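Local coordinates for protein macrolide 2'-phosphotransferase MphH (Brachybacterium faecium, PDB 5UXD) that probably inactivates macrolide antibiotics by transferring a phosphate group to their 2'-hydroxyl, and is captured here with azithromycin bound, at residues T143-R148 with S192-G197; G155-D160 with F267-L272; A166-A171 with L276-T281. All coordinates share one frame; numbering follows the deposited sequence. Where two conformers were deposited one is given.

The first halves of the three contacts follow one another along the chain (143-148, 155-160, 166-171) and the second halves come later in the same order (192-197, 267-272, 276-281), so the pairings interlock. Contacts 2 and 3, with centres 11 Å apart, both draw on helices 150-167 and 270-281, contact 2 at the junction with helix 259-268 and contact 3 at the end of helix 150-167 and the loop after it. Contact 1 lies about 17 Å from contact 2 and 24 Å from contact 3, centre to centre, where the loop before helix 150-167 meets strand 193-195. Contacts 2 and 3 each include a residue of the drug pocket.

Contact 1 of 3, residues T143-R148 with S192-G197; sequences TGIEVR and SVLTHG
The hydroxyl of S192 and the backbone carbonyl of R148 make the one polar link between loop 143-148 and segment 192-197. S192 OG donates its proton to R148 O at 2.8 Å. It approaches in the carbonyl plane on a lone pair, with a C=O...OG angle of 135°. A chi1 of -57° sets OG beside its own backbone N and within reach of R148 O. Serine suits the place because its hydroxyl is small and close to the main chain.

The apolar part is a meeting of methyl groups: I145 CD1 touches L194 CD1 at 3.6 Å, the two side chains crossing at about a right angle. I145 keeps CG1 between its backbone N and carbonyl carbon (chi1 62°), a crowded position, and its extended end then carries CD1 to the leucine. Both residues are buried; V64 of helix 59-72 also packs on I145, and L132 of helix 119-133 on L194.

The backbones run almost antiparallel yet do not pair with each other. Instead E146 and R148 form backbone hydrogen bonds with V222, while V193 and T195 form them with G223 and A221 respectively, so residues 221-223 serve both segments. Within the loop, T143 OG1 receives a weak hydrogen bond from I145 N where the chain leaves helix 137-141. G144 takes a positive phi there, at which a CB would be pressed against T143 O; G197 is in the same situation after H196.

Strand 193-195 leads into H196, G197 and the drug-pocket residue E198, the position of the catalytic loop in aminoglycoside phosphotransferase-like kinases. D228 accepts from the backbone N of both H196 and G197. With one directed bond and one methyl contact, the loop is probably positioned against the strand largely through their common neighbours.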
# COMPACT_ATOMS: atom_id res chain seq x y z
N THR A 143 1.77 -4.39 16.95
CA THR A 143 2.56 -3.34 16.32
C THR A 143 1.88 -1.97 16.39
O THR A 143 2.56 -0.94 16.24
CB THR A 143 2.83 -3.67 14.85
OG1 THR A 143 1.61 -3.52 14.11
CG2 THR A 143 3.34 -5.10 14.71
N GLY A 144 0.57 -1.93 16.61
CA GLY A 144 -0.18 -0.68 16.65
C GLY A 144 -1.06 -0.43 15.45
O GLY A 144 -1.79 0.58 15.44
N ILE A 145 -1.04 -1.30 14.44
CA ILE A 145 -1.91 -1.12 13.29
C ILE A 145 -3.37 -1.29 13.71
O ILE A 145 -3.70 -1.90 14.74
CB ILE A 145 -1.55 -2.10 12.17
CG1 ILE A 145 -1.73 -3.54 12.65
CG2 ILE A 145 -0.12 -1.86 11.70
CD1 ILE A 145 -1.52 -4.59 11.54
N GLU A 146 -4.26 -0.72 12.90
CA GLU A 146 -5.70 -0.88 13.10
C GLU A 146 -6.09 -2.35 12.97
O GLU A 146 -5.50 -3.11 12.20
CB GLU A 146 -6.47 -0.05 12.08
CG GLU A 146 -6.52 1.44 12.39
CD GLU A 146 -7.32 1.77 13.63
OE1 GLU A 146 -8.44 2.30 13.49
OE2 GLU A 146 -6.82 1.52 14.76
N VAL A 147 -7.10 -2.74 13.74
CA VAL A 147 -7.62 -4.11 13.72
C VAL A 147 -9.14 -4.03 13.61
O VAL A 147 -9.78 -3.36 14.43
CB VAL A 147 -7.22 -4.88 14.99
CG1 VAL A 147 -7.86 -6.27 15.02
CG2 VAL A 147 -5.70 -4.96 15.12
N ARG A 148 -9.70 -4.70 12.60
CA ARG A 148 -11.15 -4.77 12.41
C ARG A 148 -11.56 -6.23 12.25
O ARG A 148 -11.05 -6.92 11.36
CB ARG A 148 -11.59 -3.95 11.18
CG ARG A 148 -11.51 -2.44 11.36
CD ARG A 148 -11.91 -1.69 10.08
NE ARG A 148 -11.77 -0.25 10.24
CZ ARG A 148 -11.85 0.63 9.24
NH1 ARG A 148 -12.08 0.22 8.00
NH2 ARG A 148 -11.70 1.92 9.48
N SER A 192 -10.85 -12.07 9.32
CA SER A 192 -9.90 -10.97 9.24
C SER A 192 -8.48 -11.50 9.22
O SER A 192 -8.17 -12.52 9.85
CB SER A 192 -10.08 -10.01 10.42
OG SER A 192 -11.39 -9.51 10.49
N VAL A 193 -7.60 -10.84 8.47
CA VAL A 193 -6.20 -11.23 8.33
C VAL A 193 -5.35 -9.96 8.35
O VAL A 193 -5.86 -8.85 8.19
CB VAL A 193 -5.92 -11.99 7.01
CG1 VAL A 193 -6.68 -13.33 6.96
CG2 VAL A 193 -6.31 -11.11 5.82
N LEU A 194 -4.05 -10.14 8.54
CA LEU A 194 -3.12 -9.04 8.31
C LEU A 194 -3.08 -8.72 6.82
O LEU A 194 -2.88 -9.61 6.00
CB LEU A 194 -1.72 -9.41 8.80
CG LEU A 194 -0.58 -8.45 8.41
CD1 LEU A 194 -0.84 -7.05 8.98
CD2 LEU A 194 0.78 -8.97 8.88
N THR A 195 -3.31 -7.45 6.48
CA THR A 195 -3.32 -7.04 5.08
C THR A 195 -2.31 -5.93 4.84
O THR A 195 -1.94 -5.18 5.75
CB THR A 195 -4.71 -6.56 4.62
OG1 THR A 195 -5.06 -5.34 5.30
CG2 THR A 195 -5.79 -7.62 4.88
N HIS A 196 -1.86 -5.84 3.59
CA HIS A 196 -1.03 -4.72 3.14
C HIS A 196 -1.86 -3.45 2.92
O HIS A 196 -1.48 -2.37 3.40
CB HIS A 196 -0.29 -5.11 1.87
CG HIS A 196 0.59 -4.02 1.33
ND1 HIS A 196 0.09 -2.95 0.62
CD2 HIS A 196 1.93 -3.84 1.39
CE1 HIS A 196 1.09 -2.15 0.28
NE2 HIS A 196 2.22 -2.67 0.72
N GLY A 197 -2.94 -3.54 2.14
CA GLY A 197 -3.88 -2.44 1.95
C GLY A 197 -3.76 -1.68 0.64
O GLY A 197 -4.70 -0.96 0.27

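Contact 2 of 3, residues G155-D160 with F267-L272. With ZIT (azithromycin), chain C.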
# COMPACT_ATOMS: atom_id res chain seq x y z
N GLY A 155 -19.21 -2.77 9.19
CA GLY A 155 -19.75 -1.60 9.86
C GLY A 155 -19.00 -0.33 9.55
O GLY A 155 -19.59 0.76 9.51
N ALA A 156 -17.68 -0.43 9.35
CA ALA A 156 -16.89 0.73 9.00
C ALA A 156 -17.30 1.28 7.64
O ALA A 156 -17.45 2.50 7.47
CB ALA A 156 -15.40 0.38 8.99
N TRP A 157 -17.53 0.40 6.67
CA TRP A 157 -17.99 0.89 5.38
C TRP A 157 -19.38 1.51 5.48
O TRP A 157 -19.67 2.51 4.82
CB TRP A 157 -17.99 -0.26 4.36
CG TRP A 157 -16.65 -0.54 3.79
CD1 TRP A 157 -15.82 -1.59 4.09
CD2 TRP A 157 -15.98 0.21 2.76
NE1 TRP A 157 -14.67 -1.53 3.34
CE2 TRP A 157 -14.75 -0.44 2.51
CE3 TRP A 157 -16.30 1.36 2.05
CZ2 TRP A 157 -13.84 0.04 1.57
CZ3 TRP A 157 -15.38 1.84 1.11
CH2 TRP A 157 -14.17 1.17 0.88
N ARG A 158 -20.26 0.94 6.32
CA ARG A 158 -21.58 1.54 6.50
C ARG A 158 -21.48 2.91 7.15
O ARG A 158 -22.14 3.87 6.72
CB ARG A 158 -22.48 0.61 7.33
CG ARG A 158 -23.00 -0.57 6.53
CD ARG A 158 -23.63 -1.59 7.44
NE ARG A 158 -24.42 -2.58 6.70
CZ ARG A 158 -24.57 -3.84 7.08
NH1 ARG A 158 -23.99 -4.30 8.18
NH2 ARG A 158 -25.33 -4.67 6.36
N GLN A 159 -20.65 3.03 8.19
CA GLN A 159 -20.42 4.30 8.87
C GLN A 159 -19.80 5.32 7.93
O GLN A 159 -20.14 6.51 7.97
CB GLN A 159 -19.53 4.07 10.09
CG GLN A 159 -19.09 5.33 10.78
CD GLN A 159 -18.79 5.10 12.25
OE1 GLN A 159 -17.63 5.14 12.67
NE2 GLN A 159 -19.83 4.84 13.03
N ASP A 160 -18.84 4.85 7.13
CA ASP A 160 -18.12 5.72 6.20
C ASP A 160 -19.07 6.33 5.18
O ASP A 160 -19.01 7.52 4.89
CB ASP A 160 -17.01 4.95 5.50
CG ASP A 160 -15.82 4.63 6.42
OD1 ASP A 160 -15.78 5.12 7.56
OD2 ASP A 160 -14.92 3.88 5.98
N PHE A 267 -13.74 -1.40 -5.13
CA PHE A 267 -12.94 -0.47 -5.93
C PHE A 267 -13.78 0.70 -6.39
O PHE A 267 -13.30 1.84 -6.45
CB PHE A 267 -12.33 -1.22 -7.12
CG PHE A 267 -11.29 -0.45 -7.86
CD1 PHE A 267 -9.97 -0.49 -7.46
CD2 PHE A 267 -11.63 0.27 -8.99
CE1 PHE A 267 -8.99 0.21 -8.16
CE2 PHE A 267 -10.65 0.97 -9.70
CZ PHE A 267 -9.34 0.94 -9.28
N SER A 268 -15.06 0.44 -6.70
CA SER A 268 -15.95 1.50 -7.13
C SER A 268 -16.27 2.49 -6.02
O SER A 268 -16.75 3.59 -6.30
CB SER A 268 -17.26 0.90 -7.68
OG SER A 268 -18.20 0.68 -6.64
N ALA A 269 -16.03 2.12 -4.76
CA ALA A 269 -16.31 2.97 -3.62
C ALA A 269 -15.11 3.82 -3.23
O ALA A 269 -15.12 4.45 -2.16
CB ALA A 269 -16.78 2.11 -2.44
N ALA A 270 -14.09 3.85 -4.08
CA ALA A 270 -12.97 4.77 -3.89
C ALA A 270 -13.39 6.21 -3.63
O ALA A 270 -12.71 6.87 -2.83
CB ALA A 270 -12.04 4.70 -5.11
N PRO A 271 -14.45 6.76 -4.24
CA PRO A 271 -14.83 8.14 -3.88
C PRO A 271 -15.13 8.33 -2.40
O PRO A 271 -14.93 9.43 -1.88
CB PRO A 271 -16.06 8.41 -4.75
CG PRO A 271 -15.83 7.51 -5.97
CD PRO A 271 -15.24 6.27 -5.39
N LEU A 272 -15.60 7.28 -1.72
CA LEU A 272 -15.79 7.44 -0.28
C LEU A 272 -14.45 7.55 0.45
O LEU A 272 -14.31 8.33 1.40
CB LEU A 272 -16.58 6.28 0.31
CG LEU A 272 -18.06 6.15 -0.07
CD1 LEU A 272 -18.66 4.83 0.47
CD2 LEU A 272 -18.84 7.36 0.43
C1 ZIT C . -5.22 3.80 -7.13
C2 ZIT C . -4.92 4.04 -5.61
C3 ZIT C . -5.59 5.35 -5.27
C4 ZIT C . -4.47 6.42 -5.39
C5 ZIT C . -4.96 7.83 -5.04
C6 ZIT C . -5.03 8.64 -6.30
C7 ZIT C . -3.64 9.20 -6.68
C8 ZIT C . -3.76 10.04 -7.99
C9 ZIT C . -3.13 9.28 -9.20
N10 ZIT C . -4.14 8.24 -9.77
C11 ZIT C . -3.52 7.08 -10.36
C12 ZIT C . -4.36 5.83 -10.04
C13 ZIT C . -3.69 4.48 -10.28
C14 ZIT C . -4.41 3.42 -9.45
C15 ZIT C . -3.98 2.04 -9.90
C16 ZIT C . -4.52 0.95 -8.92
C17 ZIT C . -5.33 2.85 -4.80
C18 ZIT C . -3.30 5.99 -4.54
C19 ZIT C . -6.04 9.78 -6.10
C20 ZIT C . -3.10 11.32 -7.81
C21 ZIT C . -5.08 8.92 -10.67
C22 ZIT C . -3.34 7.25 -11.86
C23 ZIT C . -2.20 4.49 -9.88
O1 ZIT C . -6.37 3.84 -7.53
O6 ZIT C . -5.49 7.84 -7.38
O12 ZIT C . -5.56 5.85 -10.78
O13 ZIT C . -3.80 4.13 -11.68
O14 ZIT C . -4.06 3.55 -8.05
C1A ZIT C . -4.57 8.62 -2.81
C2A ZIT C . -3.48 9.07 -1.85
C3A ZIT C . -4.01 9.06 -0.46
C4A ZIT C . -5.22 9.90 -0.36
C5A ZIT C . -6.25 9.64 -1.47
C6A ZIT C . -7.30 10.68 -1.50
C7A ZIT C . -2.61 10.91 0.23
C8A ZIT C . -3.35 9.37 1.88
O1A ZIT C . -4.08 8.46 -4.11
O2A ZIT C . -2.33 8.22 -1.94
N3A ZIT C . -2.94 9.53 0.47
O5A ZIT C . -5.66 9.60 -2.81
C1B ZIT C . -7.63 5.04 -4.03
C2B ZIT C . -8.04 4.33 -2.77
C3B ZIT C . -8.21 5.25 -1.61
C4B ZIT C . -9.12 6.37 -1.96
C5B ZIT C . -8.59 7.11 -3.16
C6B ZIT C . -9.53 8.25 -3.43
C7B ZIT C . -8.81 4.42 -0.40
C8B ZIT C . -6.14 5.11 -0.35
O1B ZIT C . -6.25 5.37 -3.97
O3B ZIT C . -6.94 5.83 -1.26
O4B ZIT C . -9.11 7.33 -0.88
O5B ZIT C . -8.45 6.26 -4.35
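D160 and L272 bring the two backbones nearest, with their CA atoms 7.1 Å apart. Residues 155-160 are regular helix, part of helix 150-167, whereas 267-272 spans the junction of helices 259-268 and 270-281, with A269 non-helical between them. At the break, A269 CB points toward helix 150-167, where it meets the indole of W157.

W157 and L272 carry the contact between them. The tryptophan CG stands anti to the carbonyl carbon (chi1 -80°), and the long indole extends across the gap to place the CZ3 corner 3.8 Å from A269 CB. The methyl approaches the ring obliquely. L272 CD1 lies at the indole edge, near its plane, 4.5 Å from CZ3, while L272 CD2 comes equally near to D160 O. Alanine fits where the indole comes close, and branched leucine can reach both the ring and the helix backbone. Around them W181 meets W157 edge-to-face, and W188 adds a third indole.

A270 points its CB away from helix 150-167, to the drug side. Its carbonyl O is 3.5 Å from C6B, a methyl of the cladinose sugar of azithromycin.

The contact is mainly apolar packing, so the two segments are probably held together by fit and exclusion of water, while backbone bonds such as A270 N to F267 O shape the break that places A270 beside the macrolide.

Contact 3 of 3, residues A166-A171 with L276-T281; sequences AEFEIA and LYALAT. With ZIT (azithromycin), chain C.
L279 presses a methyl, CD2, against the aliphatic part of E167, 3.5 Å from CG, while F168 brings the edge of its ring to helix 270-281, which carries L279. F168 CZ meets A278 CB at 4.0 Å and CE1 meets L279 CG at 4.1 Å, both close to the ring plane, the side chains of F168 and L279 lying alongside and pointing opposite ways. Alanine at 278 lets the ring edge approach the helix, and leucine flanks it.

Here the end of helix 150-167 and the loop after it pack on helix 270-281, in the C-terminal lobe of the phosphotransferase fold. F168 drops between that helix and helix 284-294, where A290, A291 and L294 also touch it. E167 is bent at chi2 (-81°), keeping its methylene on the leucine while its carboxylate forms a salt bridge with R287, which also makes a cation-pi contact with F168.

Farther out, Y277 belongs to the drug pocket. C4A of azithromycin's desosamine sugar sits over the centre of one ring face, 3.7 Å above it, and T281 CG2 backs the opposite face toward its rim. H286 stacks with Y277 as well.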
# COMPACT_ATOMS: atom_id res chain seq x y z
N ALA A 166 -23.10 12.75 4.83
CA ALA A 166 -23.51 13.90 5.62
C ALA A 166 -22.74 15.17 5.27
O ALA A 166 -23.24 16.27 5.51
CB ALA A 166 -23.34 13.61 7.12
N GLU A 167 -21.53 15.04 4.71
CA GLU A 167 -20.73 16.20 4.37
C GLU A 167 -20.67 16.49 2.88
O GLU A 167 -20.31 17.62 2.51
CB GLU A 167 -19.30 16.02 4.89
CG GLU A 167 -19.20 16.00 6.40
CD GLU A 167 -19.22 17.39 6.98
OE1 GLU A 167 -18.77 18.32 6.28
OE2 GLU A 167 -19.68 17.56 8.13
N PHE A 168 -21.01 15.53 2.02
CA PHE A 168 -20.91 15.67 0.57
C PHE A 168 -22.21 15.26 -0.10
O PHE A 168 -22.91 14.36 0.37
CB PHE A 168 -19.81 14.78 -0.02
CG PHE A 168 -18.42 15.14 0.39
CD1 PHE A 168 -17.88 14.63 1.56
CD2 PHE A 168 -17.63 15.95 -0.41
CE1 PHE A 168 -16.60 14.94 1.95
CE2 PHE A 168 -16.34 16.26 -0.03
CZ PHE A 168 -15.82 15.75 1.15
N GLU A 169 -22.51 15.91 -1.22
CA GLU A 169 -23.56 15.41 -2.10
C GLU A 169 -23.06 14.17 -2.83
O GLU A 169 -21.96 14.18 -3.40
CB GLU A 169 -23.97 16.49 -3.10
CG GLU A 169 -25.44 16.47 -3.49
CD GLU A 169 -26.35 16.79 -2.33
OE1 GLU A 169 -27.18 15.93 -1.96
OE2 GLU A 169 -26.24 17.90 -1.77
N ILE A 170 -23.84 13.09 -2.79
CA ILE A 170 -23.48 11.85 -3.48
C ILE A 170 -24.53 11.58 -4.55
O ILE A 170 -25.73 11.57 -4.26
CB ILE A 170 -23.37 10.66 -2.51
CG1 ILE A 170 -22.34 10.97 -1.41
CG2 ILE A 170 -22.99 9.38 -3.28
CD1 ILE A 170 -22.22 9.87 -0.38
N ALA A 171 -24.07 11.38 -5.78
CA ALA A 171 -24.98 11.07 -6.87
C ALA A 171 -25.82 9.85 -6.50
O ALA A 171 -25.26 8.87 -6.00
CB ALA A 171 -24.20 10.81 -8.16
N LEU A 276 -13.43 10.66 2.91
CA LEU A 276 -12.83 10.47 4.23
C LEU A 276 -11.53 11.24 4.35
O LEU A 276 -11.28 11.89 5.37
CB LEU A 276 -12.58 8.99 4.49
CG LEU A 276 -13.82 8.11 4.71
CD1 LEU A 276 -13.43 6.65 4.84
CD2 LEU A 276 -14.62 8.56 5.92
N TYR A 277 -10.67 11.15 3.33
CA TYR A 277 -9.40 11.87 3.35
C TYR A 277 -9.63 13.36 3.47
O TYR A 277 -9.00 14.04 4.30
CB TYR A 277 -8.59 11.52 2.10
CG TYR A 277 -7.21 12.14 2.04
CD1 TYR A 277 -6.85 13.01 1.01
CD2 TYR A 277 -6.27 11.88 3.02
CE1 TYR A 277 -5.59 13.58 0.96
CE2 TYR A 277 -5.00 12.45 2.98
CZ TYR A 277 -4.67 13.30 1.95
OH TYR A 277 -3.42 13.87 1.90
N ALA A 278 -10.55 13.90 2.67
CA ALA A 278 -10.84 15.33 2.72
C ALA A 278 -11.29 15.75 4.12
O ALA A 278 -10.87 16.80 4.62
CB ALA A 278 -11.90 15.69 1.68
N LEU A 279 -12.17 14.96 4.75
CA LEU A 279 -12.62 15.29 6.10
C LEU A 279 -11.48 15.21 7.11
O LEU A 279 -11.49 15.93 8.12
CB LEU A 279 -13.77 14.36 6.51
CG LEU A 279 -15.09 14.63 5.80
CD1 LEU A 279 -16.07 13.50 6.05
CD2 LEU A 279 -15.66 15.97 6.25
N ALA A 280 -10.51 14.34 6.85
CA ALA A 280 -9.35 14.21 7.73
C ALA A 280 -8.42 15.42 7.60
O ALA A 280 -7.99 15.99 8.61
CB ALA A 280 -8.60 12.91 7.43
N THR A 281 -8.10 15.83 6.37
CA THR A 281 -7.22 16.96 6.10
C THR A 281 -7.89 18.30 6.37
O THR A 281 -7.21 19.27 6.72
CB THR A 281 -6.71 16.93 4.65
OG1 THR A 281 -7.80 17.16 3.75
CG2 THR A 281 -6.07 15.60 4.32
C1 ZIT C . -5.22 3.80 -7.13
C2 ZIT C . -4.92 4.04 -5.61
C3 ZIT C . -5.59 5.35 -5.27
C4 ZIT C . -4.47 6.42 -5.39
C5 ZIT C . -4.96 7.83 -5.04
C6 ZIT C . -5.03 8.64 -6.30
C7 ZIT C . -3.64 9.20 -6.68
C8 ZIT C . -3.76 10.04 -7.99
C9 ZIT C . -3.13 9.28 -9.20
N10 ZIT C . -4.14 8.24 -9.77
C11 ZIT C . -3.52 7.08 -10.36
C12 ZIT C . -4.36 5.83 -10.04
C13 ZIT C . -3.69 4.48 -10.28
C14 ZIT C . -4.41 3.42 -9.45
C15 ZIT C . -3.98 2.04 -9.90
C16 ZIT C . -4.52 0.95 -8.92
C17 ZIT C . -5.33 2.85 -4.80
C18 ZIT C . -3.30 5.99 -4.54
C19 ZIT C . -6.04 9.78 -6.10
C20 ZIT C . -3.10 11.32 -7.81
C21 ZIT C . -5.08 8.92 -10.67
C22 ZIT C . -3.34 7.25 -11.86
C23 ZIT C . -2.20 4.49 -9.88
O1 ZIT C . -6.37 3.84 -7.53
O6 ZIT C . -5.49 7.84 -7.38
O12 ZIT C . -5.56 5.85 -10.78
O13 ZIT C . -3.80 4.13 -11.68
O14 ZIT C . -4.06 3.55 -8.05
C1A ZIT C . -4.57 8.62 -2.81
C2A ZIT C . -3.48 9.07 -1.85
C3A ZIT C . -4.01 9.06 -0.46
C4A ZIT C . -5.22 9.90 -0.36
C5A ZIT C . -6.25 9.64 -1.47
C6A ZIT C . -7.30 10.68 -1.50
C7A ZIT C . -2.61 10.91 0.23
C8A ZIT C . -3.35 9.37 1.88
O1A ZIT C . -4.08 8.46 -4.11
O2A ZIT C . -2.33 8.22 -1.94
N3A ZIT C . -2.94 9.53 0.47
O5A ZIT C . -5.66 9.60 -2.81
C1B ZIT C . -7.63 5.04 -4.03
C2B ZIT C . -8.04 4.33 -2.77
C3B ZIT C . -8.21 5.25 -1.61
C4B ZIT C . -9.12 6.37 -1.96
C5B ZIT C . -8.59 7.11 -3.16
C6B ZIT C . -9.53 8.25 -3.43
C7B ZIT C . -8.81 4.42 -0.40
C8B ZIT C . -6.14 5.11 -0.35
O1B ZIT C . -6.25 5.37 -3.97
O3B ZIT C . -6.94 5.83 -1.26
O4B ZIT C . -9.11 7.33 -0.88
O5B ZIT C . -8.45 6.26 -4.35